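Local coordinates for anthranilate-CoA ligase (Stigmatella aurantiaca, PDB 4WV3), which belongs to the ANL superfamily of ligase-like enzymes, with an AMP-binding domain followed by a smaller C-terminal domain, at residues E100-H114 and I124-I137. Numbering follows the deposited sequence.
Sequences EYILRDCRARVLIVH and IRGNLPMLEHIVVI
Strands 110-114 and 133-137 lie side by side, from Val110 beside His133 to His114 beside Ile137, as the parallel pair of a beta-alpha-beta crossover whose connection carries helix 118-122. The ladder starts at Arg109 O, which accepts two backbone donors, Glu132 N at 2.8 Å and His133 N at 3.1 Å. From there the bonds pass back and forth between the two strands, Leu111 and Val113 each donating through N and accepting through O, until Ile137 N reaches Val113 O at 2.8 Å.

Each face of the sheet has its own apolar contacts. On one, Ile112 CG2 meets Ile137 CD1 at 3.7 Å, and helix 148-152 packs against Val135 and Ile137; on the other, Val113 CG1 touches Ile134 CG2, and Leu111 and Ile134 both rest on Ile121 of the crossover helix. Val113 CG1 gets there by standing between its own backbone N and carbonyl carbon (chi1 66°). Strand 110-114 is the middle one of a five-stranded parallel sheet, bonded on its other edge to strand 62-66.

Before the strands, helix 96-105 closes in a Schellman motif with Arg107 at C-prime, and the loop leading to 133-137 packs beside it. Leu128 lays CD1 against Leu103 CD1 at 3.6 Å while its CD2 lies near Glu100 O. Met130 sets CG over one face of the Arg107 guanidinium, and the bends at chi2 and chi3 keep SD and CE beside the same group. Arg109 and Glu132 run alongside, pointing the same way, in a long salt bridge (NH2 to OE2, 3.6 Å) with the guanidinium and carboxylate planes 84° apart; Arg109 NH2 also donates to Leu55 O.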
ATOM      1  N   GLU A 100       6.414 -16.001 -12.484  1.00 23.23           N
ATOM      2  CA  GLU A 100       7.329 -17.136 -12.497  1.00 19.34           C
ATOM      3  C   GLU A 100       8.467 -16.933 -11.503  1.00 16.03           C
ATOM      4  O   GLU A 100       8.878 -17.870 -10.818  1.00 14.23           O
ATOM      5  CB  GLU A 100       7.891 -17.360 -13.901  1.00 22.91           C
ATOM      6  CG  GLU A 100       8.823 -18.556 -14.004  1.00 30.32           C
ATOM      7  CD  GLU A 100       9.554 -18.615 -15.330  1.00 36.11           C
ATOM      8  OE1 GLU A 100       8.882 -18.647 -16.384  1.00 33.86           O
ATOM      9  OE2 GLU A 100      10.802 -18.622 -15.317  1.00 36.01           O
ATOM     10  N   TYR A 101       8.974 -15.706 -11.429  1.00 16.58           N
ATOM     11  CA  TYR A 101      10.032 -15.376 -10.482  1.00 17.94           C
ATOM     12  C   TYR A 101       9.560 -15.554  -9.045  1.00 18.35           C
ATOM     13  O   TYR A 101      10.236 -16.189  -8.237  1.00 19.11           O
ATOM     14  CB  TYR A 101      10.525 -13.943 -10.691  1.00 18.68           C
ATOM     15  CG  TYR A 101      11.494 -13.478  -9.625  1.00 23.42           C
ATOM     16  CD1 TYR A 101      12.832 -13.851  -9.666  1.00 22.38           C
ATOM     17  CD2 TYR A 101      11.072 -12.669  -8.578  1.00 16.99           C
ATOM     18  CE1 TYR A 101      13.722 -13.431  -8.695  1.00 24.62           C
ATOM     19  CE2 TYR A 101      11.954 -12.245  -7.600  1.00 27.46           C
ATOM     20  CZ  TYR A 101      13.278 -12.629  -7.664  1.00 28.10           C
ATOM     21  OH  TYR A 101      14.161 -12.209  -6.695  1.00 35.50           O
ATOM     22  N   ILE A 102       8.398 -14.988  -8.738  1.00 17.48           N
ATOM     23  CA  ILE A 102       7.846 -15.033  -7.387  1.00 18.76           C
ATOM     24  C   ILE A 102       7.618 -16.460  -6.893  1.00 13.64           C
ATOM     25  O   ILE A 102       8.088 -16.835  -5.819  1.00 15.38           O
ATOM     26  CB  ILE A 102       6.524 -14.240  -7.294  1.00 16.71           C
ATOM     27  CG1 ILE A 102       6.788 -12.747  -7.499  1.00 11.49           C
ATOM     28  CG2 ILE A 102       5.848 -14.478  -5.952  1.00 12.90           C
ATOM     29  CD1 ILE A 102       5.536 -11.901  -7.503  1.00 14.34           C
ATOM     30  N   LEU A 103       6.908 -17.255  -7.686  1.00 14.74           N
ATOM     31  CA  LEU A 103       6.559 -18.617  -7.295  1.00 16.73           C
ATOM     32  C   LEU A 103       7.780 -19.521  -7.135  1.00 17.62           C
ATOM     33  O   LEU A 103       7.783 -20.432  -6.308  1.00 19.66           O
ATOM     34  CB  LEU A 103       5.569 -19.225  -8.289  1.00 14.86           C
ATOM     35  CG  LEU A 103       4.212 -18.522  -8.353  1.00 16.88           C
ATOM     36  CD1 LEU A 103       3.275 -19.233  -9.316  1.00 17.71           C
ATOM     37  CD2 LEU A 103       3.595 -18.428  -6.965  1.00 13.82           C
ATOM     38  N   ARG A 104       8.815 -19.264  -7.928  1.00 17.05           N
ATOM     39  CA  ARG A 104      10.046 -20.039  -7.843  1.00 14.25           C
ATOM     40  C   ARG A 104      10.876 -19.595  -6.644  1.00 15.17           C
ATOM     41  O   ARG A 104      11.529 -20.407  -5.990  1.00 17.56           O
ATOM     42  CB  ARG A 104      10.869 -19.884  -9.122  1.00 20.10           C
ATOM     43  CG  ARG A 104      12.098 -20.779  -9.182  1.00 24.90           C
ATOM     44  CD  ARG A 104      13.087 -20.297 -10.229  1.00 18.42           C
ATOM     45  NE  ARG A 104      12.435 -19.979 -11.496  1.00 31.10           N
ATOM     46  CZ  ARG A 104      12.162 -20.872 -12.441  1.00 37.13           C
ATOM     47  NH1 ARG A 104      12.479 -22.146 -12.264  1.00 39.50           N
ATOM     48  NH2 ARG A 104      11.566 -20.492 -13.562  1.00 37.18           N
ATOM     49  N   ASP A 105      10.840 -18.297  -6.362  1.00 14.38           N
ATOM     50  CA  ASP A 105      11.648 -17.716  -5.295  1.00 17.16           C
ATOM     51  C   ASP A 105      11.159 -18.129  -3.908  1.00 16.74           C
ATOM     52  O   ASP A 105      11.944 -18.200  -2.963  1.00 18.19           O
ATOM     53  CB  ASP A 105      11.678 -16.190  -5.422  1.00 17.12           C
ATOM     54  CG  ASP A 105      12.640 -15.540  -4.447  1.00 18.76           C
ATOM     55  OD1 ASP A 105      13.866 -15.715  -4.610  1.00 15.19           O
ATOM     56  OD2 ASP A 105      12.167 -14.841  -3.527  1.00 20.79           O
ATOM     57  N   CYS A 106       9.865 -18.406  -3.788  1.00 17.56           N
ATOM     58  CA  CYS A 106       9.300 -18.815  -2.505  1.00 18.77           C
ATOM     59  C   CYS A 106       9.018 -20.317  -2.450  1.00 22.27           C
ATOM     60  O   CYS A 106       8.509 -20.821  -1.448  1.00 26.54           O
ATOM     61  CB  CYS A 106       8.035 -18.013  -2.180  1.00 20.07           C
ATOM     62  SG  CYS A 106       6.623 -18.324  -3.267  1.00 24.63           S
ATOM     63  N   ARG A 107       9.359 -21.018  -3.530  1.00 17.10           N
ATOM     64  CA  ARG A 107       9.193 -22.470  -3.625  1.00 21.16           C
ATOM     65  C   ARG A 107       7.771 -22.932  -3.312  1.00 19.27           C
ATOM     66  O   ARG A 107       7.575 -23.947  -2.645  1.00 24.69           O
ATOM     67  CB  ARG A 107      10.183 -23.196  -2.706  1.00 18.61           C
ATOM     68  CG  ARG A 107      11.636 -22.810  -2.913  1.00 20.80           C
ATOM     69  CD  ARG A 107      12.568 -23.711  -2.111  1.00 20.63           C
ATOM     70  NE  ARG A 107      12.926 -24.926  -2.840  1.00 32.96           N
ATOM     71  CZ  ARG A 107      12.293 -26.089  -2.721  1.00 28.07           C
ATOM     72  NH1 ARG A 107      11.261 -26.206  -1.897  1.00 30.12           N
ATOM     73  NH2 ARG A 107      12.696 -27.136  -3.427  1.00 30.01           N
ATOM     74  N   ALA A 108       6.786 -22.183  -3.797  1.00 18.18           N
ATOM     75  CA  ALA A 108       5.384 -22.481  -3.520  1.00 14.37           C
ATOM     76  C   ALA A 108       4.958 -23.836  -4.079  1.00 15.10           C
ATOM     77  O   ALA A 108       5.013 -24.066  -5.287  1.00 16.14           O
ATOM     78  CB  ALA A 108       4.493 -21.377  -4.068  1.00 14.39           C
ATOM     79  N   ARG A 109       4.535 -24.731  -3.191  1.00 13.55           N
ATOM     80  CA  ARG A 109       4.031 -26.036  -3.601  1.00 18.95           C
ATOM     81  C   ARG A 109       2.573 -25.942  -4.036  1.00 22.17           C
ATOM     82  O   ARG A 109       2.126 -26.682  -4.912  1.00 20.93           O
ATOM     83  CB  ARG A 109       4.160 -27.048  -2.463  1.00 17.24           C
ATOM     84  CG  ARG A 109       5.579 -27.511  -2.177  1.00 17.02           C
ATOM     85  CD  ARG A 109       5.599 -28.611  -1.119  1.00 23.71           C
ATOM     86  NE  ARG A 109       4.853 -29.797  -1.536  1.00 35.06           N
ATOM     87  CZ  ARG A 109       3.621 -30.093  -1.131  1.00 27.69           C
ATOM     88  NH1 ARG A 109       2.984 -29.290  -0.288  1.00 19.11           N
ATOM     89  NH2 ARG A 109       3.024 -31.194  -1.569  1.00 23.30           N
ATOM     90  N   VAL A 110       1.836 -25.030  -3.410  1.00 18.40           N
ATOM     91  CA  VAL A 110       0.418 -24.858  -3.701  1.00 13.91           C
ATOM     92  C   VAL A 110       0.113 -23.410  -4.077  1.00 16.28           C
ATOM     93  O   VAL A 110       0.597 -22.478  -3.435  1.00 18.85           O
ATOM     94  CB  VAL A 110      -0.454 -25.272  -2.495  1.00 10.58           C
ATOM     95  CG1 VAL A 110      -1.929 -25.080  -2.806  1.00 17.75           C
ATOM     96  CG2 VAL A 110      -0.175 -26.716  -2.108  1.00 12.02           C
ATOM     97  N   LEU A 111      -0.682 -23.228  -5.128  1.00 16.93           N
ATOM     98  CA  LEU A 111      -1.107 -21.897  -5.544  1.00 18.20           C
ATOM     99  C   LEU A 111      -2.626 -21.772  -5.543  1.00 18.08           C
ATOM    100  O   LEU A 111      -3.328 -22.592  -6.135  1.00 18.17           O
ATOM    101  CB  LEU A 111      -0.571 -21.562  -6.937  1.00 14.46           C
ATOM    102  CG  LEU A 111      -1.109 -20.259  -7.536  1.00 16.09           C
ATOM    103  CD1 LEU A 111      -0.600 -19.053  -6.759  1.00 15.25           C
ATOM    104  CD2 LEU A 111      -0.762 -20.138  -9.013  1.00 15.53           C
ATOM    105  N   ILE A 112      -3.128 -20.742  -4.871  1.00 21.78           N
ATOM    106  CA  ILE A 112      -4.548 -20.419  -4.911  1.00 17.20           C
ATOM    107  C   ILE A 112      -4.753 -19.225  -5.836  1.00 18.72           C
ATOM    108  O   ILE A 112      -4.366 -18.103  -5.511  1.00 21.57           O
ATOM    109  CB  ILE A 112      -5.096 -20.097  -3.512  1.00 13.59           C
ATOM    110  CG1 ILE A 112      -4.833 -21.265  -2.559  1.00 16.29           C
ATOM    111  CG2 ILE A 112      -6.581 -19.786  -3.583  1.00 15.74           C
ATOM    112  CD1 ILE A 112      -5.286 -21.012  -1.141  1.00 19.02           C
ATOM    113  N   VAL A 113      -5.355 -19.474  -6.994  1.00 18.25           N
ATOM    114  CA  VAL A 113      -5.458 -18.452  -8.028  1.00 21.86           C
ATOM    115  C   VAL A 113      -6.891 -18.310  -8.545  1.00 23.96           C
ATOM    116  O   VAL A 113      -7.652 -19.278  -8.567  1.00 20.02           O
ATOM    117  CB  VAL A 113      -4.488 -18.759  -9.201  1.00 16.19           C
ATOM    118  CG1 VAL A 113      -4.900 -20.035  -9.923  1.00 16.57           C
ATOM    119  CG2 VAL A 113      -4.404 -17.587 -10.170  1.00 20.30           C
ATOM    120  N   HIS A 114      -7.262 -17.095  -8.938  1.00 22.85           N
ATOM    121  CA  HIS A 114      -8.550 -16.868  -9.580  1.00 25.69           C
ATOM    122  C   HIS A 114      -8.474 -17.326 -11.033  1.00 27.50           C
ATOM    123  O   HIS A 114      -7.390 -17.390 -11.612  1.00 28.95           O
ATOM    124  CB  HIS A 114      -8.946 -15.393  -9.502  1.00 28.09           C
ATOM    125  CG  HIS A 114     -10.372 -15.133  -9.874  1.00 29.49           C
ATOM    126  ND1 HIS A 114     -10.757 -14.784 -11.150  1.00 28.89           N
ATOM    127  CD2 HIS A 114     -11.507 -15.179  -9.138  1.00 20.29           C
ATOM    128  CE1 HIS A 114     -12.068 -14.622 -11.184  1.00 31.58           C
ATOM    129  NE2 HIS A 114     -12.547 -14.856  -9.975  1.00 33.66           N
ATOM    130  N   ILE A 124       3.572 -20.703 -17.576  1.00 31.55           N
ATOM    131  CA  ILE A 124       4.829 -20.739 -16.835  1.00 31.74           C
ATOM    132  C   ILE A 124       4.878 -21.970 -15.937  1.00 27.38           C
ATOM    133  O   ILE A 124       5.782 -22.118 -15.116  1.00 28.40           O
ATOM    134  CB  ILE A 124       5.017 -19.475 -15.968  1.00 35.45           C
ATOM    135  CG1 ILE A 124       3.978 -19.439 -14.844  1.00 31.40           C
ATOM    136  CG2 ILE A 124       4.933 -18.222 -16.824  1.00 28.24           C
ATOM    137  CD1 ILE A 124       4.000 -18.166 -14.023  1.00 37.71           C
ATOM    138  N   ARG A 125       3.895 -22.849 -16.112  1.00 30.01           N
ATOM    139  CA  ARG A 125       3.739 -24.042 -15.283  1.00 36.61           C
ATOM    140  C   ARG A 125       4.971 -24.947 -15.309  1.00 37.22           C
ATOM    141  O   ARG A 125       5.415 -25.435 -14.267  1.00 35.33           O
ATOM    142  CB  ARG A 125       2.512 -24.833 -15.740  1.00 36.27           C
ATOM    143  CG  ARG A 125       1.543 -25.199 -14.627  1.00 33.80           C
ATOM    144  CD  ARG A 125       2.224 -26.024 -13.554  1.00 34.82           C
ATOM    145  NE  ARG A 125       1.264 -26.670 -12.665  1.00 25.73           N
ATOM    146  CZ  ARG A 125       1.605 -27.453 -11.648  1.00 36.42           C
ATOM    147  NH1 ARG A 125       2.886 -27.683 -11.392  1.00 39.12           N
ATOM    148  NH2 ARG A 125       0.669 -28.005 -10.887  1.00 33.37           N
ATOM    149  N   GLY A 126       5.514 -25.168 -16.501  1.00 34.21           N
ATOM    150  CA  GLY A 126       6.664 -26.038 -16.672  1.00 32.03           C
ATOM    151  C   GLY A 126       7.907 -25.549 -15.954  1.00 41.20           C
ATOM    152  O   GLY A 126       8.749 -26.350 -15.546  1.00 46.53           O
ATOM    153  N   ASN A 127       8.022 -24.235 -15.792  1.00 33.46           N
ATOM    154  CA  ASN A 127       9.191 -23.644 -15.149  1.00 33.57           C
ATOM    155  C   ASN A 127       9.064 -23.583 -13.629  1.00 32.04           C
ATOM    156  O   ASN A 127       9.851 -22.916 -12.959  1.00 30.31           O
ATOM    157  CB  ASN A 127       9.458 -22.245 -15.706  1.00 37.14           C
ATOM    158  CG  ASN A 127       9.503 -22.221 -17.219  1.00 39.01           C
ATOM    159  OD1 ASN A 127       8.840 -23.019 -17.882  1.00 37.22           O
ATOM    160  ND2 ASN A 127      10.290 -21.306 -17.775  1.00 38.00           N
ATOM    161  N   LEU A 128       8.070 -24.281 -13.092  1.00 29.68           N
ATOM    162  CA  LEU A 128       7.843 -24.313 -11.653  1.00 23.94           C
ATOM    163  C   LEU A 128       7.826 -25.752 -11.147  1.00 26.54           C
ATOM    164  O   LEU A 128       6.759 -26.347 -10.993  1.00 22.05           O
ATOM    165  CB  LEU A 128       6.531 -23.613 -11.305  1.00 20.73           C
ATOM    166  CG  LEU A 128       6.445 -22.150 -11.744  1.00 24.49           C
ATOM    167  CD1 LEU A 128       5.069 -21.582 -11.451  1.00 23.19           C
ATOM    168  CD2 LEU A 128       7.529 -21.324 -11.066  1.00 20.59           C
ATOM    169  N   PRO A 129       9.016 -26.312 -10.886  1.00 29.54           N
ATOM    170  CA  PRO A 129       9.179 -27.718 -10.501  1.00 28.79           C
ATOM    171  C   PRO A 129       8.594 -28.037  -9.129  1.00 25.10           C
ATOM    172  O   PRO A 129       8.254 -29.190  -8.866  1.00 25.80           O
ATOM    173  CB  PRO A 129      10.701 -27.897 -10.479  1.00 32.65           C
ATOM    174  CG  PRO A 129      11.234 -26.534 -10.209  1.00 28.18           C
ATOM    175  CD  PRO A 129      10.303 -25.596 -10.919  1.00 32.34           C
ATOM    176  N   MET A 130       8.477 -27.032  -8.269  1.00 27.32           N
ATOM    177  CA  MET A 130       7.962 -27.246  -6.921  1.00 22.73           C
ATOM    178  C   MET A 130       6.443 -27.125  -6.846  1.00 23.23           C
ATOM    179  O   MET A 130       5.812 -27.688  -5.951  1.00 21.47           O
ATOM    180  CB  MET A 130       8.619 -26.283  -5.929  1.00 25.78           C
ATOM    181  CG  MET A 130      10.094 -26.556  -5.684  1.00 26.31           C
ATOM    182  SD  MET A 130      10.404 -28.248  -5.141  1.00 51.33           S
ATOM    183  CE  MET A 130       9.339 -28.347  -3.703  1.00 31.92           C
ATOM    184  N   LEU A 131       5.860 -26.388  -7.787  1.00 22.41           N
ATOM    185  CA  LEU A 131       4.414 -26.185  -7.805  1.00 22.30           C
ATOM    186  C   LEU A 131       3.683 -27.476  -8.160  1.00 23.36           C
ATOM    187  O   LEU A 131       3.752 -27.945  -9.295  1.00 21.97           O
ATOM    188  CB  LEU A 131       4.039 -25.073  -8.788  1.00 17.61           C
ATOM    189  CG  LEU A 131       2.574 -24.629  -8.779  1.00 27.78           C
ATOM    190  CD1 LEU A 131       2.140 -24.233  -7.374  1.00 11.97           C
ATOM    191  CD2 LEU A 131       2.352 -23.481  -9.751  1.00 17.51           C
ATOM    192  N   GLU A 132       2.985 -28.048  -7.183  1.00 24.23           N
ATOM    193  CA  GLU A 132       2.281 -29.311  -7.385  1.00 31.10           C
ATOM    194  C   GLU A 132       0.777 -29.132  -7.570  1.00 25.17           C
ATOM    195  O   GLU A 132       0.187 -29.694  -8.495  1.00 26.00           O
ATOM    196  CB  GLU A 132       2.544 -30.271  -6.221  1.00 28.59           C
ATOM    197  CG  GLU A 132       3.989 -30.722  -6.089  1.00 36.52           C
ATOM    198  CD  GLU A 132       4.133 -31.940  -5.198  1.00 43.51           C
ATOM    199  OE1 GLU A 132       3.280 -32.849  -5.290  1.00 44.75           O
ATOM    200  OE2 GLU A 132       5.095 -31.989  -4.403  1.00 42.61           O
ATOM    201  N   HIS A 133       0.157 -28.354  -6.690  1.00 22.07           N
ATOM    202  CA  HIS A 133      -1.294 -28.208  -6.700  1.00 23.86           C
ATOM    203  C   HIS A 133      -1.743 -26.774  -6.958  1.00 20.92           C
ATOM    204  O   HIS A 133      -1.319 -25.844  -6.274  1.00 22.12           O
ATOM    205  CB  HIS A 133      -1.888 -28.710  -5.383  1.00 18.41           C
ATOM    206  CG  HIS A 133      -1.497 -30.113  -5.040  1.00 21.47           C
ATOM    207  ND1 HIS A 133      -0.620 -30.414  -4.020  1.00 20.35           N
ATOM    208  CD2 HIS A 133      -1.858 -31.298  -5.588  1.00 15.66           C
ATOM    209  CE1 HIS A 133      -0.461 -31.724  -3.951  1.00 21.60           C
ATOM    210  NE2 HIS A 133      -1.201 -32.283  -4.892  1.00 20.98           N
ATOM    211  N   ILE A 134      -2.610 -26.606  -7.951  1.00 18.50           N
ATOM    212  CA  ILE A 134      -3.192 -25.305  -8.247  1.00 19.98           C
ATOM    213  C   ILE A 134      -4.689 -25.309  -7.957  1.00 20.94           C
ATOM    214  O   ILE A 134      -5.458 -25.991  -8.634  1.00 29.87           O
ATOM    215  CB  ILE A 134      -2.961 -24.905  -9.714  1.00 18.62           C
ATOM    216  CG1 ILE A 134      -1.464 -24.771  -9.998  1.00 25.14           C
ATOM    217  CG2 ILE A 134      -3.682 -23.604 -10.032  1.00 16.90           C
ATOM    218  CD1 ILE A 134      -1.144 -24.363 -11.420  1.00 26.25           C
ATOM    219  N   VAL A 135      -5.095 -24.554  -6.941  1.00 16.13           N
ATOM    220  CA  VAL A 135      -6.506 -24.433  -6.589  1.00 20.55           C
ATOM    221  C   VAL A 135      -7.104 -23.185  -7.226  1.00 20.38           C
ATOM    222  O   VAL A 135      -6.580 -22.083  -7.061  1.00 20.18           O
ATOM    223  CB  VAL A 135      -6.709 -24.374  -5.066  1.00 20.35           C
ATOM    224  CG1 VAL A 135      -8.182 -24.189  -4.738  1.00 21.48           C
ATOM    225  CG2 VAL A 135      -6.165 -25.634  -4.411  1.00 21.35           C
ATOM    226  N   VAL A 136      -8.203 -23.361  -7.952  1.00 19.53           N
ATOM    227  CA  VAL A 136      -8.776 -22.273  -8.735  1.00 21.87           C
ATOM    228  C   VAL A 136     -10.066 -21.714  -8.140  1.00 22.33           C
ATOM    229  O   VAL A 136     -10.999 -22.459  -7.837  1.00 25.50           O
ATOM    230  CB  VAL A 136      -9.034 -22.708 -10.192  1.00 24.27           C
ATOM    231  CG1 VAL A 136      -9.652 -21.569 -10.988  1.00 17.40           C
ATOM    232  CG2 VAL A 136      -7.739 -23.174 -10.837  1.00 20.68           C
ATOM    233  N   ILE A 137     -10.105 -20.395  -7.974  1.00 23.06           N
ATOM    234  CA  ILE A 137     -11.303 -19.709  -7.509  1.00 23.78           C
ATOM    235  C   ILE A 137     -12.104 -19.188  -8.698  1.00 29.69           C
ATOM    236  O   ILE A 137     -11.566 -18.486  -9.555  1.00 27.71           O
ATOM    237  CB  ILE A 137     -10.950 -18.519  -6.603  1.00 20.47           C
ATOM    238  CG1 ILE A 137     -10.086 -18.976  -5.427  1.00 19.97           C
ATOM    239  CG2 ILE A 137     -12.213 -17.829  -6.114  1.00 19.01           C
ATOM    240  CD1 ILE A 137      -9.504 -17.834  -4.629  1.00 17.25           C
TER